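PDB 4HPP: probable glutamine synthetase from Pseudomonas aeruginosa, which is a probable member of the glutamine synthetase family, with an N-terminal beta domain joined to a catalytic domain in a six-chain assembly. Local coordinates for residues A106-L111 and T339-L344; S11-D16 and Y91-L96. All coordinates share one frame; numbering follows the deposited sequence.

How the contacts relate
Both contacts are buried, and their centres lie about 11 Å apart. Contact 2 pairs two neighbouring strands of the N-terminal sheet, and backbone hydrogen bonds carry it. Contact 1 joins the first turns of two helices of the catalytic domain; it has no hydrogen bond across it and rests on side-chain packing. Strand 89-97 and helix 108-121 follow each other in the chain. The two contacts touch directly: Arg-109 NE lies 2.8 Å from Asn-95 OD1, a probable hydrogen bond, and Cys-341 SG packs 3.5 Å from Thr-15 O. Contact 2 also borders a second subunit, whereas no other chain touches contact 1.

Contact 1: residues A106-L111 and T339-L344; sequences ACPRSL and TTCPHL
Arg-109 and His-343 make the closest approach between 106-111 and 339-344: Arg-109 CG lies over one face of the imidazole, 3.4 Å from His-343 CD2. The aliphatic chain does the touching, since CD also passes near NE2, while the guanidinium plane is turned 72° from the ring. The polar ends converge elsewhere: Arg-109 NH2 forms a salt bridge with Asp-200 OD1, and His-343 NE2 is hydrogen-bonded to OD2 of the same carboxylate, which probably helps fix the ring's rotation.

Apolar packing supplies the rest. Pro-108 CB rests 3.7 Å from Cys-341 SG, and Leu-111 CD2 meets Leu-344 CD1 at 3.8 Å.

Each helix start is capped by a cysteine at its N-cap. Ser-110 N donates to Cys-107 SG at 3.4 Å, nearly straight at 172°, and Leu-344 N donates to Cys-341 SG at 3.6 Å. With SG anti to its backbone N (chi1 160°), Cys-341 both caps its helix and touches Pro-108.

The two helix starts are thus set side by side, with helix 196-216 against Arg-109 and His-343, helix 410-427 against Leu-111 and Leu-344, and strand 89-97 beside Cys-107 and Arg-109.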
loop_
_atom_site.group_PDB
_atom_site.type_symbol
_atom_site.label_atom_id
_atom_site.label_comp_id
_atom_site.label_asym_id
_atom_site.label_seq_id
_atom_site.Cartn_x
_atom_site.Cartn_y
_atom_site.Cartn_z
ATOM N N ALA A 106 11.939 -51.991 6.708
ATOM C CA ALA A 106 12.237 -50.725 7.370
ATOM C C ALA A 106 11.070 -49.680 7.357
ATOM O O ALA A 106 11.264 -48.514 7.760
ATOM C CB ALA A 106 13.556 -50.148 6.885
ATOM N N CYS A 107 9.864 -50.112 6.939
ATOM C CA CYS A 107 8.653 -49.259 6.979
ATOM C C CYS A 107 7.997 -49.150 8.375
ATOM O O CYS A 107 7.562 -50.172 8.959
ATOM C CB CYS A 107 7.602 -49.713 5.970
ATOM S SG CYS A 107 6.080 -48.716 6.086
ATOM N N PRO A 108 7.868 -47.912 8.878
ATOM C CA PRO A 108 7.456 -47.707 10.255
ATOM C C PRO A 108 5.982 -47.876 10.396
ATOM O O PRO A 108 5.580 -48.485 11.372
ATOM C CB PRO A 108 7.921 -46.276 10.593
ATOM C CG PRO A 108 8.776 -45.879 9.448
ATOM C CD PRO A 108 8.292 -46.661 8.253
ATOM N N ARG A 109 5.189 -47.402 9.431
ATOM C CA ARG A 109 3.714 -47.727 9.398
ATOM C C ARG A 109 3.414 -49.246 9.437
ATOM O O ARG A 109 2.689 -49.727 10.311
ATOM C CB ARG A 109 2.967 -47.059 8.228
ATOM C CG ARG A 109 1.566 -46.630 8.686
ATOM C CD ARG A 109 0.720 -45.846 7.715
ATOM N NE ARG A 109 -0.088 -46.769 6.948
ATOM C CZ ARG A 109 -1.401 -46.756 6.918
ATOM N NH1 ARG A 109 -2.003 -47.604 6.145
ATOM N NH2 ARG A 109 -2.093 -45.888 7.627
ATOM N N SER A 110 4.061 -49.995 8.542
ATOM C CA SER A 110 3.979 -51.467 8.498
ATOM C C SER A 110 4.309 -52.133 9.842
ATOM O O SER A 110 3.481 -52.910 10.349
ATOM C CB SER A 110 4.893 -52.027 7.383
ATOM O OG SER A 110 4.310 -51.864 6.089
ATOM N N LEU A 111 5.501 -51.846 10.407
ATOM C CA LEU A 111 5.863 -52.322 11.754
ATOM C C LEU A 111 4.723 -52.048 12.742
ATOM O O LEU A 111 4.282 -52.970 13.440
ATOM C CB LEU A 111 7.121 -51.648 12.271
ATOM C CG LEU A 111 7.295 -51.649 13.796
ATOM C CD1 LEU A 111 7.350 -53.083 14.294
ATOM C CD2 LEU A 111 8.539 -50.887 14.231
ATOM N N THR A 339 9.427 -34.785 17.439
ATOM C CA THR A 339 10.506 -35.178 16.537
ATOM C C THR A 339 10.397 -36.673 16.243
ATOM O O THR A 339 11.100 -37.201 15.378
ATOM C CB THR A 339 11.925 -34.883 17.100
ATOM O OG1 THR A 339 12.127 -35.653 18.278
ATOM C CG2 THR A 339 12.076 -33.443 17.435
ATOM N N THR A 340 9.500 -37.359 16.938
ATOM C CA THR A 340 9.252 -38.789 16.612
ATOM C C THR A 340 8.528 -39.068 15.315
ATOM O O THR A 340 7.999 -38.173 14.695
ATOM C CB THR A 340 8.368 -39.471 17.658
ATOM O OG1 THR A 340 7.122 -38.761 17.743
ATOM C CG2 THR A 340 9.107 -39.484 18.967
ATOM N N CYS A 341 8.543 -40.336 14.916
ATOM C CA CYS A 341 7.648 -40.865 13.901
ATOM C C CYS A 341 6.411 -41.528 14.586
ATOM O O CYS A 341 6.487 -42.635 15.079
ATOM C CB CYS A 341 8.414 -41.805 12.952
ATOM S SG CYS A 341 7.321 -42.939 12.052
ATOM N N PRO A 342 5.262 -40.843 14.643
ATOM C CA PRO A 342 4.095 -41.411 15.406
ATOM C C PRO A 342 3.952 -42.957 15.411
ATOM O O PRO A 342 3.766 -43.564 16.474
ATOM C CB PRO A 342 2.895 -40.754 14.726
ATOM C CG PRO A 342 3.421 -39.448 14.220
ATOM C CD PRO A 342 4.942 -39.510 14.082
ATOM N N HIS A 343 4.047 -43.585 14.247
ATOM C CA HIS A 343 4.025 -45.060 14.079
ATOM C C HIS A 343 5.129 -45.795 14.695
ATOM O O HIS A 343 4.890 -46.852 15.250
ATOM C CB HIS A 343 4.098 -45.375 12.637
ATOM C CG HIS A 343 3.110 -44.598 11.835
ATOM N ND1 HIS A 343 3.426 -43.446 11.239
ATOM C CD2 HIS A 343 1.763 -44.836 11.566
ATOM C CE1 HIS A 343 2.321 -42.955 10.611
ATOM N NE2 HIS A 343 1.317 -43.818 10.808
ATOM N N LEU A 344 6.365 -45.281 14.579
ATOM C CA LEU A 344 7.494 -45.946 15.210
ATOM C C LEU A 344 7.414 -45.804 16.730
ATOM O O LEU A 344 7.578 -46.763 17.481
ATOM C CB LEU A 344 8.824 -45.447 14.628
ATOM C CG LEU A 344 10.098 -46.002 15.281
ATOM C CD1 LEU A 344 10.170 -47.493 14.991
ATOM C CD2 LEU A 344 11.354 -45.282 14.825
#

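Contact 2: residues S11-D16 and Y91-L96; sequences SFVTTD and YLHGNL
Ser-11, Phe-12 and Val-13 pair in parallel register with Tyr-91, Leu-92 and His-93, joining strands 9-15 and 89-97 in the mixed beta sheet of the N-terminal domain. The backbone ladder alternates between the strands. Leu-92 N donates to Ser-11 O at 2.9 Å, Val-13 N to Leu-92 O in a nearly straight bond (174°), and Gly-94 N to Val-13 O in a weak one, bent to 134°. The axes of the two short strand segments are inclined by 38°, and the CA separation grows from 4.2 Å at Ser-11 and Tyr-91 to 5.9 Å at Thr-14 and Gly-94.

Side chains divide between the two faces of the sheet. On one, Phe-12 and Leu-92 run alongside each other in the same direction, with Leu-92 CD1 at the edge of the phenyl ring, 4.1 Å from Phe-12 CE1. On the other, Val-13 CG2, which stands between its own backbone N and carbonyl carbon, touches both rings: it approaches Tyr-91 CD1 obliquely at 3.8 Å and lies over one face of the His-93 imidazole.

Farther out, Asn-204 OD1 is hydrogen-bonded to both Tyr-91 OH and His-93 NE2, tying both ring ends to helix 196-216. Strands 21-27 and 66-78 flank the pair, and Leu-150 of a second subunit packs on Ser-11 and Tyr-91. At the far end of the ladder a water bridges the strands, lying in the plane of the imidazole at its edge, 2.7 Å from His-93 ND1 and equally far from Thr-15 OG1.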
loop_
_atom_site.group_PDB
_atom_site.type_symbol
_atom_site.label_atom_id
_atom_site.label_comp_id
_atom_site.label_asym_id
_atom_site.label_seq_id
_atom_site.Cartn_x
_atom_site.Cartn_y
_atom_site.Cartn_z
ATOM N N SER A 11 -1.209 -36.149 -2.766
ATOM C CA SER A 11 0.045 -36.734 -2.342
ATOM C C SER A 11 -0.067 -38.132 -1.739
ATOM O O SER A 11 -1.011 -38.435 -1.051
ATOM C CB SER A 11 0.753 -35.809 -1.354
ATOM O OG SER A 11 1.524 -34.813 -2.014
ATOM N N PHE A 12 0.904 -38.996 -2.033
ATOM C CA PHE A 12 1.174 -40.204 -1.255
ATOM C C PHE A 12 2.360 -39.864 -0.301
ATOM O O PHE A 12 3.438 -39.428 -0.745
ATOM C CB PHE A 12 1.584 -41.401 -2.149
ATOM C CG PHE A 12 0.581 -41.789 -3.195
ATOM C CD1 PHE A 12 -0.791 -41.470 -3.064
ATOM C CD2 PHE A 12 0.985 -42.514 -4.326
ATOM C CE1 PHE A 12 -1.711 -41.847 -4.036
ATOM C CE2 PHE A 12 0.040 -42.902 -5.321
ATOM C CZ PHE A 12 -1.294 -42.546 -5.172
ATOM N N VAL A 13 2.140 -40.076 0.997
ATOM C CA VAL A 13 3.132 -39.809 2.017
ATOM C C VAL A 13 3.593 -41.009 2.828
ATOM O O VAL A 13 2.883 -42.017 2.964
ATOM C CB VAL A 13 2.649 -38.726 2.978
ATOM C CG1 VAL A 13 2.298 -37.480 2.202
ATOM C CG2 VAL A 13 1.448 -39.184 3.785
ATOM N N THR A 14 4.793 -40.880 3.386
ATOM C CA THR A 14 5.259 -41.787 4.431
ATOM C C THR A 14 5.908 -40.902 5.441
ATOM O O THR A 14 6.388 -39.810 5.094
ATOM C CB THR A 14 6.282 -42.783 3.902
ATOM O OG1 THR A 14 6.631 -43.719 4.939
ATOM C CG2 THR A 14 7.466 -42.053 3.300
ATOM N N THR A 15 5.884 -41.323 6.700
ATOM C CA THR A 15 6.531 -40.561 7.754
ATOM C C THR A 15 7.754 -41.374 8.141
ATOM O O THR A 15 7.616 -42.520 8.556
ATOM C CB THR A 15 5.567 -40.330 8.915
ATOM O OG1 THR A 15 4.476 -39.562 8.419
ATOM C CG2 THR A 15 6.233 -39.611 10.110
ATOM N N ASP A 16 8.951 -40.813 7.935
ATOM C CA ASP A 16 10.146 -41.631 8.044
ATOM C C ASP A 16 10.612 -41.670 9.455
ATOM O O ASP A 16 9.936 -41.146 10.345
ATOM C CB ASP A 16 11.252 -41.207 7.073
ATOM C CG ASP A 16 11.761 -39.840 7.350
ATOM O OD1 ASP A 16 12.296 -39.187 6.423
ATOM O OD2 ASP A 16 11.622 -39.423 8.504
ATOM N N TYR A 91 -4.084 -35.953 0.613
ATOM C CA TYR A 91 -3.004 -36.969 0.600
ATOM C C TYR A 91 -3.459 -38.200 1.361
ATOM O O TYR A 91 -4.399 -38.122 2.141
ATOM C CB TYR A 91 -1.683 -36.422 1.261
ATOM C CG TYR A 91 -1.878 -36.165 2.727
ATOM C CD1 TYR A 91 -1.733 -37.180 3.671
ATOM C CD2 TYR A 91 -2.233 -34.904 3.178
ATOM C CE1 TYR A 91 -1.919 -36.918 5.049
ATOM C CE2 TYR A 91 -2.401 -34.627 4.534
ATOM C CZ TYR A 91 -2.269 -35.643 5.470
ATOM O OH TYR A 91 -2.505 -35.351 6.808
ATOM N N LEU A 92 -2.765 -39.307 1.124
ATOM C CA LEU A 92 -2.995 -40.609 1.730
ATOM C C LEU A 92 -1.675 -41.176 2.299
ATOM O O LEU A 92 -0.601 -41.052 1.670
ATOM C CB LEU A 92 -3.466 -41.610 0.662
ATOM C CG LEU A 92 -4.757 -41.392 -0.099
ATOM C CD1 LEU A 92 -4.524 -40.507 -1.303
ATOM C CD2 LEU A 92 -5.344 -42.716 -0.561
ATOM N N HIS A 93 -1.768 -41.823 3.461
ATOM C CA HIS A 93 -0.655 -42.514 4.065
ATOM C C HIS A 93 -0.477 -43.809 3.337
ATOM O O HIS A 93 -1.463 -44.428 2.890
ATOM C CB HIS A 93 -0.906 -42.781 5.521
ATOM C CG HIS A 93 -1.229 -41.556 6.301
ATOM N ND1 HIS A 93 -0.310 -40.928 7.078
ATOM C CD2 HIS A 93 -2.429 -40.829 6.421
ATOM C CE1 HIS A 93 -0.889 -39.830 7.654
ATOM N NE2 HIS A 93 -2.189 -39.770 7.250
ATOM N N GLY A 94 0.778 -44.228 3.200
ATOM C CA GLY A 94 1.075 -45.401 2.447
ATOM C C GLY A 94 2.059 -46.241 3.218
ATOM O O GLY A 94 2.746 -45.751 4.149
ATOM N N ASN A 95 2.114 -47.514 2.837
ATOM C CA ASN A 95 3.151 -48.405 3.326
ATOM C C ASN A 95 4.189 -48.622 2.191
ATOM O O ASN A 95 3.811 -48.623 1.012
ATOM C CB ASN A 95 2.557 -49.744 3.782
ATOM C CG ASN A 95 1.259 -49.609 4.577
ATOM O OD1 ASN A 95 1.118 -48.760 5.462
ATOM N ND2 ASN A 95 0.297 -50.475 4.267
ATOM N N LEU A 96 5.469 -48.775 2.562
ATOM C CA LEU A 96 6.587 -49.096 1.659
ATOM C C LEU A 96 6.773 -50.590 1.459
ATOM O O LEU A 96 6.821 -51.368 2.428
ATOM C CB LEU A 96 7.887 -48.523 2.217
ATOM C CG LEU A 96 7.994 -47.002 2.313
ATOM C CD1 LEU A 96 9.287 -46.576 2.995
ATOM C CD2 LEU A 96 7.968 -46.378 0.932
HETATM O O HOH W 1 2.397 -41.043 7.456
#